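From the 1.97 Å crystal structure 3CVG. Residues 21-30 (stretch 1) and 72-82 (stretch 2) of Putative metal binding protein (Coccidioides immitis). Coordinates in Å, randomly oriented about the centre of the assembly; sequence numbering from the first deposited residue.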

# COMPACT_ATOMS: atom_id res chain seq x y z
N GLN A 21 7.88 -21.37 12.13
CA GLN A 21 8.89 -21.60 11.11
C GLN A 21 8.80 -20.64 9.92
O GLN A 21 9.29 -20.95 8.83
CB GLN A 21 8.80 -23.04 10.60
CG GLN A 21 9.08 -24.08 11.65
CD GLN A 21 9.14 -25.48 11.07
OE1 GLN A 21 8.20 -25.94 10.43
NE2 GLN A 21 10.26 -26.17 11.30
N LEU A 22 8.18 -19.48 10.13
CA LEU A 22 8.04 -18.48 9.08
C LEU A 22 7.57 -17.15 9.66
O LEU A 22 6.44 -17.03 10.14
CB LEU A 22 7.06 -18.95 7.99
CG LEU A 22 6.82 -17.98 6.82
CD1 LEU A 22 8.14 -17.63 6.16
CD2 LEU A 22 5.88 -18.62 5.81
N ARG A 23 8.45 -16.15 9.62
CA ARG A 23 8.14 -14.82 10.13
C ARG A 23 8.10 -13.84 8.96
O ARG A 23 9.06 -13.73 8.20
CB ARG A 23 9.22 -14.40 11.13
CG ARG A 23 9.35 -15.32 12.33
CD ARG A 23 10.67 -15.09 13.03
NE ARG A 23 11.78 -15.43 12.14
CZ ARG A 23 13.03 -15.01 12.31
NH1 ARG A 23 13.34 -14.22 13.33
NH2 ARG A 23 13.97 -15.36 11.44
N ILE A 24 6.98 -13.13 8.83
CA ILE A 24 6.79 -12.18 7.74
C ILE A 24 6.59 -10.75 8.23
O ILE A 24 5.74 -10.50 9.09
CB ILE A 24 5.56 -12.55 6.89
CG1 ILE A 24 5.58 -14.03 6.52
CG2 ILE A 24 5.53 -11.71 5.62
CD1 ILE A 24 4.29 -14.52 5.89
N GLY A 25 7.37 -9.83 7.68
CA GLY A 25 7.24 -8.43 8.06
C GLY A 25 6.47 -7.72 6.96
O GLY A 25 6.82 -7.82 5.78
N ASN A 26 5.41 -7.02 7.32
CA ASN A 26 4.61 -6.31 6.33
C ASN A 26 3.71 -5.30 7.01
O ASN A 26 3.56 -5.30 8.23
CB ASN A 26 3.75 -7.30 5.54
CG ASN A 26 2.83 -6.61 4.54
OD1 ASN A 26 3.29 -5.88 3.65
ND2 ASN A 26 1.53 -6.82 4.68
N GLY A 27 3.11 -4.43 6.21
CA GLY A 27 2.23 -3.42 6.77
C GLY A 27 0.78 -3.59 6.35
O GLY A 27 -0.02 -4.20 7.07
N GLY A 28 0.45 -3.08 5.17
CA GLY A 28 -0.91 -3.12 4.67
C GLY A 28 -1.62 -4.44 4.43
O GLY A 28 -2.80 -4.57 4.77
N ALA A 29 -0.93 -5.41 3.83
CA ALA A 29 -1.54 -6.70 3.54
C ALA A 29 -1.91 -7.47 4.81
O ALA A 29 -2.88 -8.21 4.83
CB ALA A 29 -0.61 -7.53 2.68
N GLY A 30 -1.12 -7.31 5.86
CA GLY A 30 -1.45 -8.00 7.09
C GLY A 30 -2.64 -7.30 7.73
O GLY A 30 -3.55 -7.93 8.28
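Stretch 2 72-82: DGIVDVGITYS

Stretch 2 approaches as a loop, Gly73 to Asp76, becomes a strand from Val77 to Thr80, and leaves strand geometry at Tyr81. Its strand runs parallel to strand 21-26: the N-to-C directions differ by 24° (signed crossing angle -24°), and the axes come within 4.6 Å. The two stretches together bury 666 Å².

Asp72, the first residue to leave helical phi/psi after a helix, makes no contact. At Gly73 the backbone turns through a positive phi (62/26), a region that favours glycine, and its carbonyl O accepts a hydrogen bond from Arg23 NH1 at 2.9 Å. Ile74 directs its CA-to-CB bond away from stretch 1, yet its carbonyl O lies over one face of the Arg23 guanidinium. The 2.7 Å from Ile74 O to Arg23 NH1 is short, but the angle is too poor for a hydrogen bond.

Val75 is extended (-127/164), with its CA 4.8 Å from that of Arg23. Although its CA-to-CB bond points away overall, Val75 CB lies 3.6 Å from Arg23 O, and Val75 CG1 is 3.9 Å from Gly25 N. A CB built on Gly25 would come to a tight 3.5 Å from that same CG1.

Asp76 (-95/-36) directs its CA-to-CB bond toward stretch 1 and fastens Arg23 through both backbone and side chain. Arg23 N and Arg23 NE donate to Asp76 OD2 at 2.7 and 3.0 Å, while Arg23 NH2 forms a salt bridge with Asp76 OD1 at 2.7 Å, although the position of OD1 is less certain. In return, Asp76 N donates to Arg23 O at 2.8 Å.

Val77 begins the regular ladder. Its N also donates to Arg23 O (3.1 Å, 164°), and its O accepts from Gly25 N (3.0 Å, 167°), bracketing the parallel bridge with Ile24 (CA to CA, 5.0 Å). Val77 and Ile24 share a sheet face, where Val77 CG2 packs 3.4 Å from Ile24 CG1 and 4.0 Å from Leu22 CD1.

Gly78 pairs with Gly25, their CA atoms 4.6 Å apart; Gly78 CA also makes a CA-H...O contact of 3.2 Å with Gly25 O. Ile79 N continues the ladder by donating to Gly25 O at 3.1 Å (146°), and Ile79 CG1 reaches Ile24 CG2 at 4.4 Å.

The CA-to-CB bond of Thr80 points away, and the residue makes no contact. Tyr81, with chi1 in the m well, directs its CA-to-CB bond toward stretch 1, where its OH accepts a hydrogen bond from Ala29 N at 3.1 Å; that nitrogen lies at the ring edge, near its plane. Ser82 lies out of reach and N-caps the following helix.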

# COMPACT_ATOMS: atom_id res chain seq x y z
N ASP A 72 18.45 -7.61 10.42
CA ASP A 72 18.78 -8.09 11.76
C ASP A 72 18.16 -9.46 12.03
O ASP A 72 18.13 -9.92 13.17
CB ASP A 72 18.30 -7.07 12.80
CG ASP A 72 18.84 -5.68 12.55
OD1 ASP A 72 20.07 -5.54 12.33
OD2 ASP A 72 18.05 -4.71 12.58
N GLY A 73 17.66 -10.09 10.98
CA GLY A 73 17.06 -11.41 11.11
C GLY A 73 15.84 -11.52 12.00
O GLY A 73 15.57 -12.59 12.55
N ILE A 74 15.09 -10.43 12.16
CA ILE A 74 13.90 -10.47 12.99
C ILE A 74 12.79 -11.22 12.26
O ILE A 74 11.97 -11.91 12.87
CB ILE A 74 13.40 -9.06 13.34
CG1 ILE A 74 14.50 -8.28 14.07
CG2 ILE A 74 12.15 -9.15 14.20
CD1 ILE A 74 14.99 -8.94 15.35
N VAL A 75 12.78 -11.08 10.93
CA VAL A 75 11.79 -11.77 10.10
C VAL A 75 12.53 -12.54 9.01
O VAL A 75 13.71 -12.29 8.76
CB VAL A 75 10.80 -10.79 9.45
CG1 VAL A 75 10.02 -10.05 10.52
CG2 VAL A 75 11.54 -9.81 8.54
N ASP A 76 11.84 -13.48 8.38
CA ASP A 76 12.44 -14.29 7.32
C ASP A 76 12.15 -13.72 5.94
O ASP A 76 12.98 -13.78 5.03
CB ASP A 76 11.90 -15.72 7.41
CG ASP A 76 12.11 -16.33 8.77
OD1 ASP A 76 13.28 -16.53 9.15
OD2 ASP A 76 11.10 -16.59 9.46
N VAL A 77 10.95 -13.17 5.79
CA VAL A 77 10.55 -12.57 4.53
C VAL A 77 9.84 -11.26 4.80
O VAL A 77 9.48 -10.96 5.94
CB VAL A 77 9.60 -13.50 3.74
CG1 VAL A 77 10.36 -14.72 3.24
CG2 VAL A 77 8.44 -13.92 4.62
N GLY A 78 9.65 -10.48 3.75
CA GLY A 78 8.97 -9.21 3.90
C GLY A 78 8.27 -8.82 2.62
O GLY A 78 8.83 -8.93 1.53
N ILE A 79 7.02 -8.39 2.75
CA ILE A 79 6.27 -7.95 1.59
C ILE A 79 6.45 -6.44 1.64
O ILE A 79 6.01 -5.77 2.59
CB ILE A 79 4.79 -8.33 1.67
CG1 ILE A 79 4.66 -9.86 1.73
CG2 ILE A 79 4.04 -7.79 0.45
CD1 ILE A 79 3.23 -10.36 1.76
N THR A 80 7.11 -5.91 0.62
CA THR A 80 7.39 -4.49 0.57
C THR A 80 6.70 -3.76 -0.58
O THR A 80 6.17 -4.39 -1.50
CB THR A 80 8.91 -4.28 0.49
OG1 THR A 80 9.44 -5.04 -0.60
CG2 THR A 80 9.57 -4.77 1.77
N TYR A 81 6.71 -2.44 -0.51
CA TYR A 81 6.07 -1.60 -1.51
C TYR A 81 6.99 -0.55 -2.11
O TYR A 81 6.57 0.58 -2.37
CB TYR A 81 4.86 -0.91 -0.89
CG TYR A 81 3.92 -1.85 -0.17
CD1 TYR A 81 2.82 -2.40 -0.83
CD2 TYR A 81 4.11 -2.18 1.17
CE1 TYR A 81 1.94 -3.25 -0.17
CE2 TYR A 81 3.24 -3.03 1.84
CZ TYR A 81 2.15 -3.55 1.17
OH TYR A 81 1.27 -4.36 1.84
N SER A 82 8.26 -0.90 -2.32
CA SER A 82 9.20 0.05 -2.91
C SER A 82 10.27 -0.65 -3.75
O SER A 82 11.28 -1.11 -3.22
CB SER A 82 9.87 0.88 -1.80
OG SER A 82 10.83 1.77 -2.35